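Local atomic coordinates of ABC transporter, substrate binding protein (PDB entry 3EAF), a protein that probably captures a solute outside the cell and delivers it to a membrane-embedded ABC transporter for import. Residues A105-K110 and V290-V295; F116-A121 and E322-N327; V297-K302 and I339-G344. One frame throughout, in Å; residues are numbered along the deposited sequence.

Contact 1: residues A105-K110 and V290-V295; sequences ASYSAK and VVQGFV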
loop_
_atom_site.group_PDB
_atom_site.type_symbol
_atom_site.label_atom_id
_atom_site.label_comp_id
_atom_site.label_asym_id
_atom_site.label_seq_id
_atom_site.Cartn_x
_atom_site.Cartn_y
_atom_site.Cartn_z
ATOM N N ALA A 105 1.409 -2.682 -5.292
ATOM C CA ALA A 105 1.272 -1.576 -4.368
ATOM C C ALA A 105 -0.198 -1.296 -4.052
ATOM O O ALA A 105 -0.518 -0.844 -2.956
ATOM C CB ALA A 105 1.925 -0.354 -4.930
ATOM N N SER A 106 -1.088 -1.555 -5.006
ATOM C CA SER A 106 -2.524 -1.491 -4.729
ATOM C C SER A 106 -2.892 -2.553 -3.706
ATOM O O SER A 106 -2.555 -3.725 -3.878
ATOM C CB SER A 106 -3.351 -1.727 -5.988
ATOM O OG SER A 106 -4.721 -1.873 -5.635
ATOM N N TYR A 107 -3.570 -2.133 -2.640
ATOM C CA TYR A 107 -4.088 -3.075 -1.652
ATOM C C TYR A 107 -5.620 -3.193 -1.734
ATOM O O TYR A 107 -6.288 -3.380 -0.719
ATOM C CB TYR A 107 -3.623 -2.703 -0.237
ATOM C CG TYR A 107 -2.143 -2.371 -0.118
ATOM C CD1 TYR A 107 -1.159 -3.245 -0.600
ATOM C CD2 TYR A 107 -1.730 -1.189 0.490
ATOM C CE1 TYR A 107 0.204 -2.935 -0.483
ATOM C CE2 TYR A 107 -0.387 -0.870 0.617
ATOM C CZ TYR A 107 0.572 -1.739 0.132
ATOM O OH TYR A 107 1.895 -1.400 0.258
ATOM N N SER A 108 -6.170 -3.101 -2.945
ATOM C CA SER A 108 -7.623 -3.216 -3.156
ATOM C C SER A 108 -8.218 -4.545 -2.700
ATOM O O SER A 108 -7.711 -5.616 -3.054
ATOM C CB SER A 108 -7.981 -3.013 -4.637
ATOM O OG SER A 108 -9.349 -3.336 -4.870
ATOM N N ALA A 109 -9.330 -4.466 -1.966
ATOM C CA ALA A 109 -10.046 -5.653 -1.504
ATOM C C ALA A 109 -10.595 -6.494 -2.655
ATOM O O ALA A 109 -10.760 -7.711 -2.519
ATOM C CB ALA A 109 -11.167 -5.263 -0.537
ATOM N N LYS A 110 -10.863 -5.845 -3.787
ATOM C CA LYS A 110 -11.345 -6.527 -4.989
ATOM C C LYS A 110 -10.357 -7.570 -5.549
ATOM O O LYS A 110 -10.764 -8.492 -6.260
ATOM C CB LYS A 110 -11.755 -5.502 -6.062
ATOM C CG LYS A 110 -12.898 -4.591 -5.605
ATOM C CD LYS A 110 -13.438 -3.710 -6.717
ATOM C CE LYS A 110 -14.717 -2.994 -6.263
ATOM N NZ LYS A 110 -15.192 -2.008 -7.288
ATOM N N VAL A 290 10.086 3.394 0.311
ATOM C CA VAL A 290 11.158 2.444 0.025
ATOM C C VAL A 290 10.852 1.074 0.647
ATOM O O VAL A 290 11.006 0.044 -0.012
ATOM C CB VAL A 290 12.535 2.991 0.494
ATOM C CG1 VAL A 290 13.658 1.973 0.244
ATOM C CG2 VAL A 290 12.855 4.310 -0.217
ATOM N N VAL A 291 10.397 1.065 1.898
ATOM C CA VAL A 291 9.988 -0.183 2.545
ATOM C C VAL A 291 8.883 -0.889 1.740
ATOM O O VAL A 291 8.948 -2.094 1.516
ATOM C CB VAL A 291 9.524 0.049 4.008
ATOM C CG1 VAL A 291 9.034 -1.254 4.634
ATOM C CG2 VAL A 291 10.654 0.661 4.844
ATOM N N GLN A 292 7.888 -0.130 1.290
ATOM C CA GLN A 292 6.731 -0.694 0.589
ATOM C C GLN A 292 7.128 -1.397 -0.700
ATOM O O GLN A 292 6.573 -2.455 -1.034
ATOM C CB GLN A 292 5.664 0.381 0.332
ATOM C CG GLN A 292 5.009 0.862 1.623
ATOM C CD GLN A 292 3.922 1.879 1.409
ATOM O OE1 GLN A 292 4.164 3.073 1.497
ATOM N NE2 GLN A 292 2.711 1.413 1.143
ATOM N N GLY A 293 8.097 -0.816 -1.405
ATOM C CA GLY A 293 8.665 -1.435 -2.607
ATOM C C GLY A 293 9.500 -2.661 -2.292
ATOM O O GLY A 293 9.355 -3.704 -2.930
ATOM N N PHE A 294 10.369 -2.530 -1.295
ATOM C CA PHE A 294 11.262 -3.608 -0.871
ATOM C C PHE A 294 10.487 -4.865 -0.464
ATOM O O PHE A 294 10.827 -5.971 -0.889
ATOM C CB PHE A 294 12.153 -3.127 0.283
ATOM C CG PHE A 294 13.385 -3.968 0.504
ATOM C CD1 PHE A 294 14.598 -3.620 -0.090
ATOM C CD2 PHE A 294 13.341 -5.095 1.325
ATOM C CE1 PHE A 294 15.752 -4.394 0.127
ATOM C CE2 PHE A 294 14.483 -5.869 1.542
ATOM C CZ PHE A 294 15.681 -5.523 0.938
ATOM N N VAL A 295 9.446 -4.690 0.350
ATOM C CA VAL A 295 8.680 -5.832 0.862
ATOM C C VAL A 295 7.886 -6.580 -0.204
ATOM O O VAL A 295 7.647 -7.781 -0.054
ATOM C CB VAL A 295 7.759 -5.475 2.063
ATOM C CG1 VAL A 295 8.596 -5.026 3.269
ATOM C CG2 VAL A 295 6.680 -4.441 1.680
HETATM O O HOH W 1 3.790 -3.040 -0.438
#
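Y107 and Q292 meet in the buried interior of a periplasmic-binding-protein fold, where the loop following strand 101-104 faces helix 288-304. W233 touches Q292 and F257 touches Y107, both from loops after strands of the second sheet, so the contact probably lies beside the interlobe cleft. The contact centres on the phenol oxygen: Q292 NE2 donates to Y107 OH at 3.1 Å, with an N-H...O angle of 158°. The Q292 chain runs extended beyond CG (chi2 -178°), which carries NE2 out from the helix to the edge of the ring. The amide plane is 29° from that of the ring, and the hydroxyl sits almost within it. Q292 OE1 accepts from R289, which helps fix which way the amide is turned. Water 1 makes a second bridge, 2.6 Å from Y107 OH and donating to the backbone Q292 O at 2.9 Å. Over one ring face, 3.2 Å above the plane, stands A105 O. A phenylalanine in place of Y107 would probably leave Q292 NE2 and water 1 without their common mate. With two polar partners, the buried phenol oxygen is held to the Q292 side chain and, through the water, to its backbone.

Contact 2: residues F116-A121 and E322-N327; sequences FNFYPA and EALEAN. With MG (magnesium ion), chain C.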
loop_
_atom_site.group_PDB
_atom_site.type_symbol
_atom_site.label_atom_id
_atom_site.label_comp_id
_atom_site.label_asym_id
_atom_site.label_seq_id
_atom_site.Cartn_x
_atom_site.Cartn_y
_atom_site.Cartn_z
ATOM N N PHE A 116 -4.209 -14.920 -8.758
ATOM C CA PHE A 116 -2.783 -14.614 -8.911
ATOM C C PHE A 116 -2.350 -13.278 -8.310
ATOM O O PHE A 116 -1.185 -12.897 -8.436
ATOM C CB PHE A 116 -2.341 -14.744 -10.380
ATOM C CG PHE A 116 -2.092 -16.165 -10.799
ATOM C CD1 PHE A 116 -0.795 -16.682 -10.819
ATOM C CD2 PHE A 116 -3.157 -17.008 -11.133
ATOM C CE1 PHE A 116 -0.558 -18.011 -11.193
ATOM C CE2 PHE A 116 -2.932 -18.337 -11.515
ATOM C CZ PHE A 116 -1.624 -18.839 -11.538
ATOM N N ASN A 117 -3.277 -12.591 -7.636
ATOM C CA ASN A 117 -2.974 -11.309 -7.000
ATOM C C ASN A 117 -2.701 -11.419 -5.501
ATOM O O ASN A 117 -3.475 -12.034 -4.757
ATOM C CB ASN A 117 -4.082 -10.288 -7.273
ATOM C CG ASN A 117 -4.146 -9.874 -8.738
ATOM O OD1 ASN A 117 -3.515 -8.894 -9.156
ATOM N ND2 ASN A 117 -4.883 -10.631 -9.528
ATOM N N PHE A 118 -1.586 -10.823 -5.076
ATOM C CA PHE A 118 -1.147 -10.845 -3.680
ATOM C C PHE A 118 -0.600 -9.469 -3.303
ATOM O O PHE A 118 -0.122 -8.723 -4.155
ATOM C CB PHE A 118 -0.035 -11.884 -3.465
ATOM C CG PHE A 118 -0.441 -13.304 -3.754
ATOM C CD1 PHE A 118 -0.882 -14.138 -2.728
ATOM C CD2 PHE A 118 -0.343 -13.825 -5.046
ATOM C CE1 PHE A 118 -1.249 -15.461 -2.987
ATOM C CE2 PHE A 118 -0.702 -15.149 -5.317
ATOM C CZ PHE A 118 -1.149 -15.972 -4.285
ATOM N N TYR A 119 -0.678 -9.134 -2.022
ATOM C CA TYR A 119 0.045 -7.981 -1.480
ATOM C C TYR A 119 0.251 -8.216 0.010
ATOM O O TYR A 119 -0.621 -8.786 0.659
ATOM C CB TYR A 119 -0.669 -6.645 -1.768
ATOM C CG TYR A 119 -2.172 -6.645 -1.555
ATOM C CD1 TYR A 119 -2.717 -6.421 -0.285
ATOM C CD2 TYR A 119 -3.052 -6.843 -2.624
ATOM C CE1 TYR A 119 -4.094 -6.429 -0.076
ATOM C CE2 TYR A 119 -4.438 -6.844 -2.422
ATOM C CZ TYR A 119 -4.948 -6.636 -1.148
ATOM O OH TYR A 119 -6.312 -6.624 -0.948
ATOM N N PRO A 120 1.409 -7.788 0.554
ATOM C CA PRO A 120 1.779 -8.093 1.941
ATOM C C PRO A 120 1.178 -7.126 2.975
ATOM O O PRO A 120 1.888 -6.638 3.863
ATOM C CB PRO A 120 3.303 -7.966 1.908
ATOM C CG PRO A 120 3.542 -6.869 0.936
ATOM C CD PRO A 120 2.452 -6.986 -0.118
ATOM N N ALA A 121 -0.119 -6.858 2.855
ATOM C CA ALA A 121 -0.805 -5.920 3.737
ATOM C C ALA A 121 -2.296 -6.272 3.769
ATOM O O ALA A 121 -2.775 -6.993 2.892
ATOM C CB ALA A 121 -0.599 -4.471 3.250
ATOM N N GLU A 322 1.125 -20.899 -5.804
ATOM C CA GLU A 322 0.803 -21.991 -4.901
ATOM C C GLU A 322 1.663 -21.956 -3.635
ATOM O O GLU A 322 1.174 -22.249 -2.541
ATOM C CB GLU A 322 0.892 -23.331 -5.640
ATOM C CG GLU A 322 -0.207 -23.474 -6.710
ATOM C CD GLU A 322 -0.220 -24.814 -7.416
ATOM O OE1 GLU A 322 0.634 -25.682 -7.114
ATOM O OE2 GLU A 322 -1.096 -25.005 -8.296
ATOM N N ALA A 323 2.930 -21.573 -3.795
ATOM C CA ALA A 323 3.838 -21.367 -2.673
ATOM C C ALA A 323 3.362 -20.242 -1.757
ATOM O O ALA A 323 3.465 -20.350 -0.542
ATOM C CB ALA A 323 5.254 -21.081 -3.175
ATOM N N LEU A 324 2.852 -19.158 -2.343
ATOM C CA LEU A 324 2.337 -18.039 -1.549
ATOM C C LEU A 324 1.084 -18.435 -0.750
ATOM O O LEU A 324 0.813 -17.874 0.309
ATOM C CB LEU A 324 2.066 -16.815 -2.435
ATOM C CG LEU A 324 3.303 -16.067 -2.960
ATOM C CD1 LEU A 324 2.953 -15.193 -4.177
ATOM C CD2 LEU A 324 3.969 -15.240 -1.860
ATOM N N GLU A 325 0.347 -19.419 -1.261
ATOM C CA GLU A 325 -0.857 -19.935 -0.602
ATOM C C GLU A 325 -0.575 -21.016 0.450
ATOM O O GLU A 325 -1.428 -21.306 1.291
ATOM C CB GLU A 325 -1.848 -20.462 -1.650
ATOM C CG GLU A 325 -2.512 -19.362 -2.468
ATOM C CD GLU A 325 -3.439 -19.880 -3.551
ATOM O OE1 GLU A 325 -3.219 -21.003 -4.052
ATOM O OE2 GLU A 325 -4.386 -19.149 -3.916
ATOM N N ALA A 326 0.623 -21.599 0.411
ATOM C CA ALA A 326 0.937 -22.763 1.241
ATOM C C ALA A 326 1.848 -22.457 2.425
ATOM O O ALA A 326 2.199 -23.365 3.171
ATOM C CB ALA A 326 1.547 -23.877 0.380
ATOM N N ASN A 327 2.224 -21.191 2.596
ATOM C CA ASN A 327 3.215 -20.812 3.603
ATOM C C ASN A 327 2.857 -19.522 4.337
ATOM O O ASN A 327 2.267 -18.611 3.754
ATOM C CB ASN A 327 4.603 -20.629 2.959
ATOM C CG ASN A 327 5.090 -21.867 2.235
ATOM O OD1 ASN A 327 5.020 -21.948 1.004
ATOM N ND2 ASN A 327 5.584 -22.840 2.991
HETATM MG MG MG C . -1.870 -19.924 3.268
HETATM O O HOH W 2 -0.150 -18.538 2.603
HETATM O O HOH W 3 -1.091 -21.947 4.530
HETATM O O HOH W 4 -4.012 -20.374 4.609
#
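L324 is the first residue of 322-327 to meet F118, and it does so over a face of the phenyl ring. Its CB, directed toward the strand segment, lies 3.6 Å from F118 CE1. CG set anti to the carbonyl carbon (chi1 -72°) helps bring the branch methyl CD1 over the face as well, in a CH-pi contact 3.8 Å from the ring centroid and 15° off the ring normal. The backbone O of L324 accepts from water 2 at 2.6 Å. This joins helix 317-326 to the short strand 117-118, which forms one border of the mixed sheet of the first lobe; H346 stacks on F118 as well, and Y341 meets it edge-to-face. E325 follows, at the rim of the ring: its CG is 4.1 Å from F118 CZ, near the ring plane. The chain runs extended from there (chi2 177°) and carries the carboxylate past the phenyl to a salt bridge with K321 and a hydrogen bond with H346. The backbone of E325 turns instead to the metal, its O binding the magnesium ion at 2.5 Å. At N327, water 2, itself a ligand of the magnesium, donates to the backbone O at 2.7 Å.

Contact 3: residues V297-K302 and I339-G344; sequences VWLLIK and IDYEPG. With MG (magnesium ion), chain C.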
loop_
_atom_site.group_PDB
_atom_site.type_symbol
_atom_site.label_atom_id
_atom_site.label_comp_id
_atom_site.label_asym_id
_atom_site.label_seq_id
_atom_site.Cartn_x
_atom_site.Cartn_y
_atom_site.Cartn_z
ATOM N N VAL A 297 8.986 -7.062 -3.377
ATOM C CA VAL A 297 10.011 -7.917 -3.976
ATOM C C VAL A 297 10.369 -9.065 -3.020
ATOM O O VAL A 297 10.485 -10.222 -3.447
ATOM C CB VAL A 297 11.262 -7.099 -4.362
ATOM C CG1 VAL A 297 12.389 -8.002 -4.828
ATOM C CG2 VAL A 297 10.900 -6.061 -5.441
ATOM N N TRP A 298 10.510 -8.744 -1.732
ATOM C CA TRP A 298 10.898 -9.736 -0.725
ATOM C C TRP A 298 9.878 -10.864 -0.628
ATOM O O TRP A 298 10.254 -12.027 -0.458
ATOM C CB TRP A 298 11.069 -9.090 0.651
ATOM C CG TRP A 298 11.971 -9.845 1.606
ATOM C CD1 TRP A 298 12.473 -11.117 1.460
ATOM C CD2 TRP A 298 12.459 -9.369 2.865
ATOM N NE1 TRP A 298 13.258 -11.445 2.545
ATOM C CE2 TRP A 298 13.259 -10.394 3.424
ATOM C CE3 TRP A 298 12.297 -8.170 3.581
ATOM C CZ2 TRP A 298 13.891 -10.258 4.668
ATOM C CZ3 TRP A 298 12.941 -8.035 4.816
ATOM C CH2 TRP A 298 13.732 -9.072 5.336
ATOM N N LEU A 299 8.591 -10.524 -0.715
ATOM C CA LEU A 299 7.545 -11.538 -0.709
ATOM C C LEU A 299 7.741 -12.518 -1.867
ATOM O O LEU A 299 7.576 -13.722 -1.696
ATOM C CB LEU A 299 6.143 -10.901 -0.761
ATOM C CG LEU A 299 4.950 -11.871 -0.703
ATOM C CD1 LEU A 299 4.831 -12.526 0.685
ATOM C CD2 LEU A 299 3.650 -11.171 -1.087
ATOM N N LEU A 300 8.085 -11.995 -3.044
ATOM C CA LEU A 300 8.414 -12.830 -4.198
ATOM C C LEU A 300 9.619 -13.748 -3.923
ATOM O O LEU A 300 9.584 -14.943 -4.242
ATOM C CB LEU A 300 8.674 -11.957 -5.434
ATOM C CG LEU A 300 9.176 -12.643 -6.703
ATOM C CD1 LEU A 300 8.117 -13.588 -7.268
ATOM C CD2 LEU A 300 9.602 -11.613 -7.738
ATOM N N ILE A 301 10.674 -13.184 -3.340
ATOM C CA ILE A 301 11.877 -13.944 -2.972
ATOM C C ILE A 301 11.527 -15.128 -2.074
ATOM O O ILE A 301 11.995 -16.248 -2.299
ATOM C CB ILE A 301 12.928 -13.048 -2.241
ATOM C CG1 ILE A 301 13.382 -11.875 -3.126
ATOM C CG2 ILE A 301 14.115 -13.874 -1.732
ATOM C CD1 ILE A 301 13.784 -12.245 -4.534
ATOM N N LYS A 302 10.694 -14.876 -1.066
ATOM C CA LYS A 302 10.264 -15.927 -0.142
ATOM C C LYS A 302 9.487 -17.028 -0.870
ATOM O O LYS A 302 9.659 -18.212 -0.567
ATOM C CB LYS A 302 9.471 -15.336 1.035
ATOM C CG LYS A 302 10.295 -14.399 1.937
ATOM C CD LYS A 302 10.805 -15.071 3.216
ATOM C CE LYS A 302 11.486 -14.058 4.117
ATOM N NZ LYS A 302 11.723 -14.538 5.500
ATOM N N ILE A 339 2.212 -12.982 7.443
ATOM C CA ILE A 339 1.465 -13.076 6.195
ATOM C C ILE A 339 1.038 -14.509 5.907
ATOM O O ILE A 339 1.862 -15.419 5.888
ATOM C CB ILE A 339 2.329 -12.568 5.016
ATOM C CG1 ILE A 339 2.576 -11.063 5.142
ATOM C CG2 ILE A 339 1.671 -12.894 3.675
ATOM C CD1 ILE A 339 3.898 -10.618 4.538
ATOM N N ASP A 340 -0.255 -14.689 5.653
ATOM C CA ASP A 340 -0.820 -15.992 5.366
ATOM C C ASP A 340 -2.014 -15.819 4.424
ATOM O O ASP A 340 -2.938 -15.060 4.725
ATOM C CB ASP A 340 -1.243 -16.657 6.681
ATOM C CG ASP A 340 -1.514 -18.145 6.537
ATOM O OD1 ASP A 340 -1.368 -18.703 5.421
ATOM O OD2 ASP A 340 -1.883 -18.759 7.564
ATOM N N TYR A 341 -1.979 -16.518 3.290
ATOM C CA TYR A 341 -2.994 -16.384 2.246
ATOM C C TYR A 341 -3.858 -17.636 2.082
ATOM O O TYR A 341 -3.349 -18.749 1.987
ATOM C CB TYR A 341 -2.347 -16.072 0.890
ATOM C CG TYR A 341 -1.550 -14.798 0.835
ATOM C CD1 TYR A 341 -2.174 -13.551 0.927
ATOM C CD2 TYR A 341 -0.165 -14.833 0.659
ATOM C CE1 TYR A 341 -1.439 -12.373 0.853
ATOM C CE2 TYR A 341 0.573 -13.668 0.589
ATOM C CZ TYR A 341 -0.061 -12.442 0.688
ATOM O OH TYR A 341 0.688 -11.286 0.621
ATOM N N GLU A 342 -5.167 -17.424 2.012
ATOM C CA GLU A 342 -6.126 -18.488 1.772
ATOM C C GLU A 342 -6.448 -18.581 0.279
ATOM O O GLU A 342 -6.694 -17.551 -0.358
ATOM C CB GLU A 342 -7.404 -18.183 2.566
ATOM C CG GLU A 342 -8.575 -19.090 2.273
ATOM C CD GLU A 342 -9.796 -18.781 3.119
ATOM O OE1 GLU A 342 -9.660 -18.086 4.151
ATOM O OE2 GLU A 342 -10.896 -19.237 2.740
ATOM N N PRO A 343 -6.463 -19.808 -0.287
ATOM C CA PRO A 343 -6.952 -19.947 -1.662
ATOM C C PRO A 343 -8.371 -19.384 -1.768
ATOM O O PRO A 343 -9.220 -19.712 -0.947
ATOM C CB PRO A 343 -6.943 -21.464 -1.889
ATOM C CG PRO A 343 -5.918 -21.985 -0.927
ATOM C CD PRO A 343 -6.048 -21.104 0.286
ATOM N N GLY A 344 -8.603 -18.507 -2.740
ATOM C CA GLY A 344 -9.904 -17.833 -2.891
ATOM C C GLY A 344 -10.075 -16.548 -2.089
ATOM O O GLY A 344 -11.030 -15.807 -2.310
HETATM MG MG MG C . -1.870 -19.924 3.268
HETATM O O HOH W 2 -0.150 -18.538 2.603
HETATM O O HOH W 3 -1.091 -21.947 4.530
HETATM O O HOH W 4 -4.012 -20.374 4.609
#
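L299 of helix 288-304 and Y341 approach from opposite directions, packing one side of a helix in the first lobe of this periplasmic-binding-protein fold against the irregular segment 339-344. The buried side rests on few atoms. L299 CD2 comes to the edge of the tyrosine ring, near its plane, 3.4 Å from Y341 OH and 4.3 Å from Y341 CE2. The other methyl, L299 CD1, turns to I339 and lies more loosely, 4.4 Å from its CG2. Having CG anti to the backbone N (chi1 -178°) carries the leucine fork out from the helix, one branch to each partner. Y341 OH has a polar partner too, a weak hydrogen bond to the backbone O of Y119. Either side of Y341 in sequence, D340 and E342 to G344 are exposed and do not touch the helical segment, and on this solvent side a magnesium ion is bound. Y341 O binds it at 2.3 Å, E325 O and three waters share in the coordination, and Y341 N donates to one of these, water 2, at 2.8 Å. D340 swings its carboxylate round to the same ion (chi1 -165°), and its OD1 supplies the sixth ligand at 2.5 Å.

Overall arrangement
All three contacts belong to the lobe built on the sheet that contains strands 101-104 and 117-118. Along the chain, 105-110 and 116-121 come first; the chain then builds most of the second lobe before 290-295, 297-302, 322-327 and 339-344 follow. Contacts 1 and 3 use successive parts of helix 288-304, their centres about 12 Å apart. Contacts 2 and 3, about 3 Å apart between centres, form one cluster beside the magnesium ion, whereas contact 1 lies near the middle of the molecule. A hydrogen bond from Y119 OH to S108 O joins contacts 1 and 2, whose centres are about 13 Å apart. Such crossing between lobes is a feature of periplasmic binding proteins; here the returning segments pack against first-lobe strand and loop.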